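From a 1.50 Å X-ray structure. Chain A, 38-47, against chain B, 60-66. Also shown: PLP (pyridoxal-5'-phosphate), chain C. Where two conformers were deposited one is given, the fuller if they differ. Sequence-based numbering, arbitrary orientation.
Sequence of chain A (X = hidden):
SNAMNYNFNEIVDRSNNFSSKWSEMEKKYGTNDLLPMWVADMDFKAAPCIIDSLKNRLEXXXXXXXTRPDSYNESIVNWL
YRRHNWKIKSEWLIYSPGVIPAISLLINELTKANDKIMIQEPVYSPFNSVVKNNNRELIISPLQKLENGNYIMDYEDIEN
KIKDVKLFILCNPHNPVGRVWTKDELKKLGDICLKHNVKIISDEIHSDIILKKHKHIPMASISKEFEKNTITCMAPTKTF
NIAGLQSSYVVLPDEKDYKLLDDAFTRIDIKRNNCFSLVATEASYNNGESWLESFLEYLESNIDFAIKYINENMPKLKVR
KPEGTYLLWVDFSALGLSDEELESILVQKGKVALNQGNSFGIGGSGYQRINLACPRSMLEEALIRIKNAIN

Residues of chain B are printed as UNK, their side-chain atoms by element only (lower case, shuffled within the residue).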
# COMPACT_ATOMS: atom_id res chain seq x y z
N TRP A 38 -13.14 -20.22 -1.87
CA TRP A 38 -13.20 -19.54 -0.57
C TRP A 38 -12.96 -18.06 -0.75
O TRP A 38 -13.92 -17.29 -0.94
CB TRP A 38 -12.27 -20.27 0.44
CG TRP A 38 -10.79 -20.31 0.09
CD1 TRP A 38 -10.16 -20.92 -1.01
CD2 TRP A 38 -9.69 -19.76 0.88
NE1 TRP A 38 -8.82 -20.74 -0.97
CE2 TRP A 38 -8.47 -20.06 0.16
CE3 TRP A 38 -9.60 -19.03 2.08
CZ2 TRP A 38 -7.22 -19.67 0.60
CZ3 TRP A 38 -8.34 -18.63 2.52
CH2 TRP A 38 -7.16 -18.97 1.81
N VAL A 39 -11.70 -17.65 -0.80
CA VAL A 39 -11.30 -16.23 -0.96
C VAL A 39 -12.09 -15.53 -2.07
O VAL A 39 -12.18 -16.05 -3.20
CB VAL A 39 -9.79 -16.20 -1.32
CG1 VAL A 39 -9.39 -14.94 -2.13
CG2 VAL A 39 -8.95 -16.41 -0.06
N ALA A 40 -12.57 -14.32 -1.83
CA ALA A 40 -13.31 -13.52 -2.81
C ALA A 40 -12.39 -12.78 -3.79
O ALA A 40 -12.24 -11.55 -3.75
CB ALA A 40 -14.23 -12.52 -2.04
N ASP A 41 -11.82 -13.55 -4.71
CA ASP A 41 -11.38 -13.03 -6.00
C ASP A 41 -11.89 -14.02 -7.01
O ASP A 41 -12.39 -15.08 -6.67
CB ASP A 41 -9.87 -12.69 -6.10
CG ASP A 41 -8.96 -13.88 -6.10
OD1 ASP A 41 -9.39 -15.02 -6.36
OD2 ASP A 41 -7.73 -13.68 -5.89
N MET A 42 -11.78 -13.68 -8.28
CA MET A 42 -12.43 -14.48 -9.29
C MET A 42 -11.44 -15.33 -10.05
O MET A 42 -10.28 -14.91 -10.26
CB MET A 42 -13.13 -13.57 -10.31
CG MET A 42 -13.98 -12.41 -9.78
SD MET A 42 -14.69 -11.61 -11.30
CE MET A 42 -15.51 -10.21 -10.49
N ASP A 43 -11.87 -16.47 -10.55
CA ASP A 43 -11.04 -17.26 -11.48
C ASP A 43 -11.39 -16.94 -12.92
O ASP A 43 -11.61 -17.83 -13.81
CB ASP A 43 -11.20 -18.74 -11.22
CG ASP A 43 -10.55 -19.17 -9.92
OD1 ASP A 43 -9.31 -19.20 -9.85
OD2 ASP A 43 -11.28 -19.50 -8.97
N PHE A 44 -11.42 -15.65 -13.16
CA PHE A 44 -11.61 -15.09 -14.47
C PHE A 44 -10.50 -14.10 -14.82
O PHE A 44 -9.99 -13.44 -14.00
CB PHE A 44 -12.91 -14.34 -14.58
CG PHE A 44 -14.13 -15.16 -14.41
CD1 PHE A 44 -14.31 -16.38 -15.05
CD2 PHE A 44 -15.13 -14.67 -13.64
CE1 PHE A 44 -15.48 -17.11 -14.83
CE2 PHE A 44 -16.32 -15.35 -13.44
CZ PHE A 44 -16.47 -16.61 -14.03
N LYS A 45 -10.14 -14.00 -16.08
CA LYS A 45 -9.25 -12.95 -16.56
C LYS A 45 -9.84 -11.58 -16.35
O LYS A 45 -11.06 -11.42 -16.38
CB LYS A 45 -8.96 -13.14 -18.04
CG LYS A 45 -8.09 -14.34 -18.30
CD LYS A 45 -7.76 -14.43 -19.76
CE LYS A 45 -6.86 -15.62 -19.96
NZ LYS A 45 -6.74 -15.76 -21.43
N ALA A 46 -9.01 -10.59 -16.14
CA ALA A 46 -9.49 -9.22 -16.05
C ALA A 46 -10.05 -8.80 -17.37
O ALA A 46 -9.67 -9.38 -18.40
CB ALA A 46 -8.34 -8.25 -15.66
N ALA A 47 -10.87 -7.79 -17.41
CA ALA A 47 -11.39 -7.25 -18.63
C ALA A 47 -10.30 -6.87 -19.62
O ALA A 47 -9.24 -6.40 -19.24
CB ALA A 47 -12.25 -6.04 -18.36
N UNK B 60 -0.23 -13.34 -17.57
CA UNK B 60 -1.13 -14.28 -16.81
C UNK B 60 -2.59 -13.82 -16.77
O UNK B 60 -3.50 -14.66 -16.66
c UNK B 60 0.73 -15.21 -15.40
o UNK B 60 0.71 -14.94 -13.01
c UNK B 60 -0.64 -14.53 -15.42
c UNK B 60 1.27 -15.43 -14.00
n UNK B 60 2.42 -16.12 -13.91
N UNK B 61 -2.81 -12.51 -16.89
CA UNK B 61 -4.11 -11.88 -17.05
C UNK B 61 -5.11 -12.00 -15.89
O UNK B 61 -6.29 -11.65 -16.08
o UNK B 61 -4.85 -13.52 -21.09
c UNK B 61 -4.42 -12.35 -20.96
o UNK B 61 -4.24 -11.58 -21.95
c UNK B 61 -4.73 -12.35 -18.38
c UNK B 61 -3.94 -11.86 -19.59
N UNK B 62 -4.67 -12.44 -14.69
CA UNK B 62 -5.53 -12.44 -13.49
C UNK B 62 -4.72 -11.75 -12.42
O UNK B 62 -3.54 -12.10 -12.19
c UNK B 62 -6.62 -13.87 -11.75
c UNK B 62 -5.88 -13.87 -13.08
c UNK B 62 -6.58 -14.55 -14.29
c UNK B 62 -7.23 -15.94 -14.00
N UNK B 63 -5.35 -10.78 -11.76
CA UNK B 63 -4.65 -9.92 -10.85
C UNK B 63 -5.35 -9.90 -9.49
O UNK B 63 -5.75 -8.85 -8.98
c UNK B 63 -2.37 -9.00 -14.57
c UNK B 63 -4.03 -8.52 -12.87
c UNK B 63 -3.26 -8.60 -15.51
c UNK B 63 -4.49 -8.49 -11.44
c UNK B 63 -4.56 -8.21 -15.19
c UNK B 63 -4.90 -8.15 -13.85
c UNK B 63 -2.71 -8.87 -13.24
o UNK B 63 -2.89 -8.72 -16.83
N UNK B 64 -5.52 -11.08 -8.89
CA UNK B 64 -6.19 -11.21 -7.59
C UNK B 64 -5.24 -11.17 -6.44
O UNK B 64 -4.11 -10.71 -6.52
N UNK B 65 -5.73 -11.58 -5.26
CA UNK B 65 -4.89 -11.50 -4.09
C UNK B 65 -3.63 -12.30 -4.15
O UNK B 65 -3.65 -13.47 -4.57
c UNK B 65 -7.59 -9.02 -1.40
c UNK B 65 -5.71 -11.98 -2.86
c UNK B 65 -8.91 -9.37 -1.65
c UNK B 65 -8.16 -11.39 -2.68
c UNK B 65 -6.57 -9.87 -1.83
o UNK B 65 -9.91 -8.49 -1.29
c UNK B 65 -6.84 -11.06 -2.43
c UNK B 65 -9.20 -10.52 -2.29
N UNK B 66 -2.49 -11.65 -3.85
CA UNK B 66 -1.18 -12.18 -4.07
C UNK B 66 -0.52 -12.79 -2.85
O UNK B 66 -0.46 -12.12 -1.78
c UNK B 66 1.14 -11.58 -5.11
o UNK B 66 -0.98 -10.58 -5.86
c UNK B 66 -0.30 -11.08 -4.70
N1 PLP C . -15.06 -5.25 2.46
C2 PLP C . -15.85 -6.34 2.19
C2A PLP C . -17.28 -6.48 2.63
C3 PLP C . -15.33 -7.45 1.42
O3 PLP C . -16.08 -8.51 1.17
C4 PLP C . -13.96 -7.39 0.94
C4A PLP C . -13.35 -8.53 0.18
C5 PLP C . -13.20 -6.19 1.26
C6 PLP C . -13.78 -5.16 2.03
C5A PLP C . -11.80 -6.10 0.75
O4P PLP C . -11.15 -5.23 1.61
P PLP C . -9.69 -4.72 1.13
O1P PLP C . -9.98 -3.68 0.10
O2P PLP C . -9.12 -4.21 2.52
O3P PLP C . -9.06 -5.99 0.50
O HOH W 1 -5.73 -15.21 -4.90

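Position 60 of chain B carries five side-chain atoms, an unbranched run of three carbons whose last bears one oxygen and one nitrogen. The side chain leads away from chain A and touches nothing there. A terminal amide at the end of three carbons is glutamine, Gln B60.

Position 61 again has three carbons in line, but the third holds two oxygens, and one of these lies 3.0 Å from NZ of Lys A45. A carboxylate at this length is glutamate, and the pair Lys A45 NZ and Glu B61 OE1 forms a salt bridge. The backbone, with positive phi just after a helix, places its carbonyl toward chain A: Ala A46 N donates to Glu B61 O at 2.9 Å, nearly straight at 162°, while Lys A45 CA approaches the same oxygen at 3.3 Å.

At position 62 there are four carbons and no heteroatom, forked at the first, with one arm two carbons long. This is isoleucine. Ile B62 packs against main chain, its CG1 3.6 Å from Phe A44 O and 3.9 Å from Lys A45 CA.

Position 63 shows one carbon followed by a six-carbon ring bearing an oxygen, hence tyrosine. The edge of the Tyr B63 ring meets a methyl group, with CE2 3.8 Å from Ala A46 CB.

No side-chain atom follows CA at position 64, so the residue is glycine. Asp A41 OD2 sits 3.4 Å from Gly B64 CA, and an ideal CB would fall 2.1 Å from that oxygen, a clash.

Position 65 has a second hydroxyl-bearing six-membered ring on one carbon, again tyrosine. Its ring reaches along chain A, with Tyr B65 CD2 3.8 Å from Val A39 CG1 and CE2 3.5 Å from Ala A40 O, and its hydroxyl donates to the cofactor, Tyr B65 OH to PLP O3P at 3.2 Å.

Position 66 has a single carbon carrying one oxygen and one carbon, which is threonine. Thr B66 points away and makes no contact with chain A.

The contact is fixed by polar links toward its two ends. At one, Glu B61 offers both carboxylate and carbonyl to consecutive residues of chain A. At the other, Asp A41 OD2 accepts from Tyr B65 N at 3.0 Å, and a water bridges the same two residues, donating to Asp A41 OD2 and Tyr B65 O at 2.7 Å each. The absent side chain of Gly B64 leaves room for this carboxylate, and Ile B62 fills the space between the anchors.

Chain B 60-66: QEIYGYT
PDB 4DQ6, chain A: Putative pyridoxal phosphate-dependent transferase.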